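Local coordinates for protein Sodium/sialic acid symporter SiaT (PDB 5NV9) that couples the inward flow of sodium ions to the uptake of N-acetylneuraminic acid, a host-derived sialic acid, across the bacterial inner membrane, at residues A[241-246]-A[457-462]; A[227-230]-A[236-239]. All coordinates share one frame; numbering follows the deposited sequence.

Contact 1. Residues A[241-246]-A[457-462]. With SLB (N-acetyl-beta-neuraminic acid), chain D.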
loop_
_atom_site.group_PDB
_atom_site.type_symbol
_atom_site.label_atom_id
_atom_site.label_comp_id
_atom_site.label_asym_id
_atom_site.label_seq_id
_atom_site.Cartn_x
_atom_site.Cartn_y
_atom_site.Cartn_z
ATOM N N ILE A 241 14.534 -11.104 4.058
ATOM C CA ILE A 241 14.025 -10.993 5.419
ATOM C C ILE A 241 13.203 -9.717 5.586
ATOM O O ILE A 241 12.101 -9.762 6.149
ATOM C CB ILE A 241 15.122 -10.994 6.498
ATOM C CG1 ILE A 241 16.131 -12.089 6.240
ATOM C CG2 ILE A 241 14.496 -11.282 7.865
ATOM C CD1 ILE A 241 17.473 -11.747 6.851
ATOM N N GLY A 242 13.699 -8.608 5.029
ATOM C CA GLY A 242 12.974 -7.336 5.065
ATOM C C GLY A 242 11.591 -7.405 4.401
ATOM O O GLY A 242 10.573 -6.996 5.000
ATOM N N PHE A 243 11.516 -7.929 3.169
ATOM C CA PHE A 243 10.207 -8.049 2.511
ATOM C C PHE A 243 9.266 -9.074 3.160
ATOM O O PHE A 243 8.027 -8.839 3.186
ATOM C CB PHE A 243 10.309 -8.317 1.006
ATOM C CG PHE A 243 10.551 -7.073 0.196
ATOM C CD1 PHE A 243 9.793 -5.952 0.390
ATOM C CD2 PHE A 243 11.588 -7.003 -0.698
ATOM C CE1 PHE A 243 10.017 -4.770 -0.337
ATOM C CE2 PHE A 243 11.822 -5.840 -1.423
ATOM C CZ PHE A 243 11.038 -4.713 -1.248
ATOM N N LEU A 244 9.819 -10.179 3.686
ATOM C CA LEU A 244 9.000 -11.099 4.435
ATOM C C LEU A 244 8.250 -10.350 5.539
ATOM O O LEU A 244 7.041 -10.440 5.633
ATOM C CB LEU A 244 9.818 -12.217 5.004
ATOM C CG LEU A 244 9.061 -13.222 5.867
ATOM C CD1 LEU A 244 8.013 -13.878 5.019
ATOM C CD2 LEU A 244 10.092 -14.221 6.361
ATOM N N PHE A 245 8.965 -9.587 6.352
ATOM C CA PHE A 245 8.312 -8.893 7.432
ATOM C C PHE A 245 7.408 -7.754 6.961
ATOM O O PHE A 245 6.373 -7.522 7.581
ATOM C CB PHE A 245 9.318 -8.490 8.534
ATOM C CG PHE A 245 9.720 -9.660 9.378
ATOM C CD1 PHE A 245 10.568 -10.607 8.874
ATOM C CD2 PHE A 245 9.173 -9.850 10.644
ATOM C CE1 PHE A 245 10.901 -11.749 9.600
ATOM C CE2 PHE A 245 9.499 -10.959 11.385
ATOM C CZ PHE A 245 10.382 -11.913 10.871
ATOM N N ALA A 246 7.763 -7.064 5.873
ATOM C CA ALA A 246 6.924 -5.986 5.383
ATOM C C ALA A 246 5.618 -6.545 4.856
ATOM O O ALA A 246 4.568 -5.881 4.975
ATOM C CB ALA A 246 7.624 -5.173 4.291
ATOM N N ASN A 457 20.698 -1.218 7.677
ATOM C CA ASN A 457 19.850 -1.062 6.524
ATOM C C ASN A 457 18.367 -0.939 6.948
ATOM O O ASN A 457 17.919 -1.541 7.921
ATOM C CB ASN A 457 20.108 -2.271 5.571
ATOM C CG ASN A 457 19.346 -2.113 4.248
ATOM O OD1 ASN A 457 18.136 -2.397 4.180
ATOM N ND2 ASN A 457 20.006 -1.550 3.249
ATOM N N PHE A 458 17.592 -0.137 6.243
ATOM C CA PHE A 458 16.158 0.060 6.587
ATOM C C PHE A 458 15.338 -1.221 6.585
ATOM O O PHE A 458 14.327 -1.308 7.273
ATOM C CB PHE A 458 15.504 1.109 5.665
ATOM C CG PHE A 458 15.336 0.637 4.254
ATOM C CD1 PHE A 458 16.370 0.799 3.324
ATOM C CD2 PHE A 458 14.170 0.038 3.853
ATOM C CE1 PHE A 458 16.236 0.361 2.017
ATOM C CE2 PHE A 458 14.021 -0.394 2.541
ATOM C CZ PHE A 458 15.063 -0.250 1.631
ATOM N N PHE A 459 15.746 -2.218 5.811
ATOM C CA PHE A 459 15.052 -3.505 5.806
ATOM C C PHE A 459 15.027 -4.211 7.163
ATOM O O PHE A 459 14.168 -5.073 7.391
ATOM C CB PHE A 459 15.582 -4.476 4.742
ATOM C CG PHE A 459 15.035 -4.221 3.360
ATOM C CD1 PHE A 459 13.679 -4.343 3.087
ATOM C CD2 PHE A 459 15.900 -3.819 2.325
ATOM C CE1 PHE A 459 13.176 -4.124 1.796
ATOM C CE2 PHE A 459 15.419 -3.623 1.039
ATOM C CZ PHE A 459 14.050 -3.757 0.779
ATOM N N PHE A 460 15.940 -3.843 8.045
ATOM C CA PHE A 460 15.986 -4.435 9.362
ATOM C C PHE A 460 14.992 -3.856 10.367
ATOM O O PHE A 460 14.777 -4.469 11.394
ATOM C CB PHE A 460 17.391 -4.327 9.897
ATOM C CG PHE A 460 18.337 -5.318 9.270
ATOM C CD1 PHE A 460 18.100 -6.650 9.372
ATOM C CD2 PHE A 460 19.454 -4.892 8.539
ATOM C CE1 PHE A 460 18.950 -7.598 8.766
ATOM C CE2 PHE A 460 20.311 -5.811 7.980
ATOM C CZ PHE A 460 20.062 -7.172 8.084
ATOM N N TYR A 461 14.465 -2.653 10.108
ATOM C CA TYR A 461 13.608 -1.979 11.051
ATOM C C TYR A 461 12.360 -2.802 11.368
ATOM O O TYR A 461 12.002 -2.918 12.542
ATOM C CB TYR A 461 13.185 -0.583 10.602
ATOM C CG TYR A 461 14.296 0.408 10.278
ATOM C CD1 TYR A 461 15.577 0.243 10.730
ATOM C CD2 TYR A 461 14.023 1.529 9.536
ATOM C CE1 TYR A 461 16.573 1.154 10.430
ATOM C CE2 TYR A 461 15.021 2.424 9.198
ATOM C CZ TYR A 461 16.278 2.220 9.666
ATOM O OH TYR A 461 17.257 3.073 9.362
ATOM N N GLY A 462 11.743 -3.388 10.343
ATOM C CA GLY A 462 10.509 -4.173 10.513
ATOM C C GLY A 462 10.732 -5.468 11.274
ATOM O O GLY A 462 9.947 -5.809 12.155
HETATM C C1 SLB D . 3.389 0.458 -3.126
HETATM C C2 SLB D . 3.811 -0.791 -2.402
HETATM C C3 SLB D . 5.234 -0.625 -1.923
HETATM C C4 SLB D . 5.825 -1.935 -1.356
HETATM C C5 SLB D . 5.745 -2.948 -2.498
HETATM C C6 SLB D . 4.281 -3.097 -2.965
HETATM C C7 SLB D . 4.075 -4.076 -4.129
HETATM C C8 SLB D . 2.628 -4.153 -4.542
HETATM C C9 SLB D . 2.399 -5.247 -5.584
HETATM C C10 SLB D . 7.305 -4.850 -2.689
HETATM C C11 SLB D . 7.451 -6.308 -2.341
HETATM N N5 SLB D . 6.267 -4.257 -2.081
HETATM O O1A SLB D . 3.536 0.497 -4.396
HETATM O O1B SLB D . 2.948 1.447 -2.426
HETATM O O2 SLB D . 2.931 -1.068 -1.275
HETATM O O4 SLB D . 7.226 -1.756 -0.951
HETATM O O6 SLB D . 3.772 -1.837 -3.393
HETATM O O7 SLB D . 4.805 -3.653 -5.285
HETATM O O8 SLB D . 1.810 -4.394 -3.403
HETATM O O9 SLB D . 2.655 -6.572 -5.054
HETATM O O10 SLB D . 8.042 -4.275 -3.508
HETATM O O HOH W 1 7.207 -5.836 10.173
#
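F459 lies against G242 and F243 and contributes the largest share of the buried surface. Its CG stands anti to its own carbonyl carbon (chi1 -81°), which carries the ring across G242 to the next residue. Ring atom CD1 of F459 comes within 3.7 Å of G242 CA. Glycine suits this place because the phenyl ring occupies the space that a side chain would otherwise take. The backbones can therefore close in as well, and G242 CA makes a CH...O contact of 3.5 Å with F459 O.

Further along, F459 meets F243 in a T-shaped stack, its edge pointing at the F243 face, with ring centroids 4.9 Å apart and planes at 68°. CE1 of F459 sits over the centre of that face. Over the opposite face, toward its rim, lies the acetamido methyl C11 of the bound sialic acid, and the closest atoms are F243 CE1 and SLB C10 at 3.6 Å. F459 is thus a second-shell residue, backing a phenylalanine of the ligand pocket with an apolar surface. Its backbone is fixed too: F459 N donates to N457 OD1 at 2.9 Å (N-H...O angle 163°), a capping bond where the chain turns into its helix.

The backbone of G462 meets the F245 side chain at its root, with G462 C 4.3 Å from F245 CB. A water joins the two residues, donating to F245 O and, weakly, to G462 O.

Within the LeuT fold, the contact seats helix 459-475 against transmembrane helix 236-253. F459 also packs on V238 and L239 of the latter, while F78 adds a further edge-to-face partner to F243.

Contact 2. Residues A[227-230]-A[236-239]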
loop_
_atom_site.group_PDB
_atom_site.type_symbol
_atom_site.label_atom_id
_atom_site.label_comp_id
_atom_site.label_asym_id
_atom_site.label_seq_id
_atom_site.Cartn_x
_atom_site.Cartn_y
_atom_site.Cartn_z
ATOM N N TRP A 227 24.391 -11.822 -3.604
ATOM C CA TRP A 227 24.099 -12.926 -2.705
ATOM C C TRP A 227 25.192 -12.890 -1.620
ATOM O O TRP A 227 26.215 -13.552 -1.735
ATOM C CB TRP A 227 24.043 -14.281 -3.432
ATOM C CG TRP A 227 23.733 -15.414 -2.497
ATOM C CD1 TRP A 227 24.612 -16.347 -2.034
ATOM C CD2 TRP A 227 22.464 -15.719 -1.872
ATOM N NE1 TRP A 227 23.975 -17.227 -1.174
ATOM C CE2 TRP A 227 22.661 -16.863 -1.057
ATOM C CE3 TRP A 227 21.192 -15.151 -1.933
ATOM C CZ2 TRP A 227 21.646 -17.427 -0.295
ATOM C CZ3 TRP A 227 20.166 -15.728 -1.171
ATOM C CH2 TRP A 227 20.408 -16.852 -0.366
ATOM N N ARG A 228 24.963 -12.106 -0.571
ATOM C CA ARG A 228 25.947 -11.925 0.467
ATOM C C ARG A 228 25.227 -11.339 1.631
ATOM O O ARG A 228 24.288 -10.614 1.433
ATOM C CB ARG A 228 27.072 -10.986 0.017
ATOM C CG ARG A 228 26.637 -9.593 -0.357
ATOM C CD ARG A 228 27.814 -8.727 -0.789
ATOM N NE ARG A 228 27.257 -7.533 -1.443
ATOM C CZ ARG A 228 27.107 -6.313 -0.906
ATOM N NH1 ARG A 228 27.540 -6.003 0.293
ATOM N NH2 ARG A 228 26.511 -5.356 -1.609
ATOM N N TRP A 229 25.640 -11.676 2.849
ATOM C CA TRP A 229 25.095 -11.022 4.024
ATOM C C TRP A 229 25.583 -9.556 4.108
ATOM O O TRP A 229 26.732 -9.238 3.759
ATOM C CB TRP A 229 25.503 -11.771 5.333
ATOM C CG TRP A 229 24.716 -11.216 6.439
ATOM C CD1 TRP A 229 25.143 -10.364 7.432
ATOM C CD2 TRP A 229 23.294 -11.335 6.595
ATOM N NE1 TRP A 229 24.059 -9.969 8.220
ATOM C CE2 TRP A 229 22.922 -10.556 7.724
ATOM C CE3 TRP A 229 22.302 -12.017 5.889
ATOM C CZ2 TRP A 229 21.617 -10.474 8.171
ATOM C CZ3 TRP A 229 21.001 -11.909 6.325
ATOM C CH2 TRP A 229 20.668 -11.146 7.464
ATOM N N SER A 230 24.738 -8.682 4.639
ATOM C CA SER A 230 25.158 -7.334 4.966
ATOM C C SER A 230 24.288 -6.820 6.096
ATOM O O SER A 230 23.189 -7.298 6.308
ATOM C CB SER A 230 25.093 -6.442 3.730
ATOM O OG SER A 230 25.581 -5.132 3.968
ATOM N N ILE A 236 20.416 -9.574 -1.393
ATOM C CA ILE A 236 19.344 -10.521 -1.553
ATOM C C ILE A 236 18.824 -11.104 -0.220
ATOM O O ILE A 236 17.623 -11.176 -0.000
ATOM C CB ILE A 236 19.729 -11.630 -2.565
ATOM C CG1 ILE A 236 19.720 -11.079 -4.017
ATOM C CG2 ILE A 236 18.755 -12.787 -2.426
ATOM C CD1 ILE A 236 20.609 -11.851 -5.000
ATOM N N PRO A 237 19.727 -11.566 0.659
ATOM C CA PRO A 237 19.276 -11.980 2.010
ATOM C C PRO A 237 18.584 -10.874 2.825
ATOM O O PRO A 237 17.532 -11.125 3.432
ATOM C CB PRO A 237 20.586 -12.388 2.701
ATOM C CG PRO A 237 21.496 -12.759 1.578
ATOM C CD PRO A 237 21.160 -11.846 0.441
ATOM N N VAL A 238 19.131 -9.656 2.809
ATOM C CA VAL A 238 18.510 -8.504 3.548
ATOM C C VAL A 238 17.091 -8.143 3.080
ATOM O O VAL A 238 16.139 -8.033 3.866
ATOM C CB VAL A 238 19.447 -7.288 3.493
ATOM C CG1 VAL A 238 18.816 -6.088 4.193
ATOM C CG2 VAL A 238 20.775 -7.677 4.141
ATOM N N LEU A 239 16.929 -7.993 1.765
ATOM C CA LEU A 239 15.623 -7.720 1.217
ATOM C C LEU A 239 14.636 -8.920 1.347
ATOM O O LEU A 239 13.452 -8.697 1.501
ATOM C CB LEU A 239 15.715 -7.186 -0.219
ATOM C CG LEU A 239 16.217 -8.148 -1.264
ATOM C CD1 LEU A 239 15.068 -9.034 -1.684
ATOM C CD2 LEU A 239 16.783 -7.433 -2.494
#
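S230 meets V238 across this contact, and its OG is gripped by two backbone N-H groups, those of T232 and D233; the first bond defines an ST turn. Serine suits the spot, since its short hydroxyl can fold back onto the following backbone. The carbonyl fares differently: S230 O is pressed to 3.3 Å from V238 CG2 and is buried without a hydrogen-bonding partner.

P237 fills the middle of the contact. Its CD lies 3.5 Å from R228 O, an oxygen that also bonds to T235 OG1. Proline fits here because the first turn of a helix does not need its N-H groups for bonds within the helix. Two indoles flank it. W229 brings its six-membered ring to the proline, with CE3 3.6 Å from P237 CB, the side chains sliding past each other in opposite directions. W227 turns a face to it, and P237 CG lies 4.2 Å above that plane, offset toward the rim.

The edge of W227 is used as well. With CG anti to the backbone N (chi1 -180°), the indole swings alongside the helix start and sets its edge against I236, whose CG2 lies in the ring plane, 3.4 Å from CE3 of W227. The two side chains cross at about a right angle.

The residues 227-230 thus form a periplasmic strap over the start of transmembrane helix 236-253. Backbone bonding between I236 and Q226 ties loop to helix, while the salt bridge from R228 to D233 stays within the loop. Beneath it, V238 packs on F459 and F460 of helix 459-475.

Both contacts use helix 236-253. Contact 2 closes a short loop onto its periplasmic beginning, whereas contact 1 joins its next turns to a helix more than two hundred residues later. Contact 1 is largely buried and reaches the sialic acid pocket, with an aromatic ring laid against a glycine; contact 2 is partly on the surface, away from the annotated sites, and rests on indoles packed against proline and isoleucine. They touch directly: I241 CD1 lies 3.3 Å from W229 CH2, and F459 CB lies 3.7 Å from V238 CG1. Through this second touch, V238 of contact 2 packs on F459, which in turn backs F243 in the pocket wall.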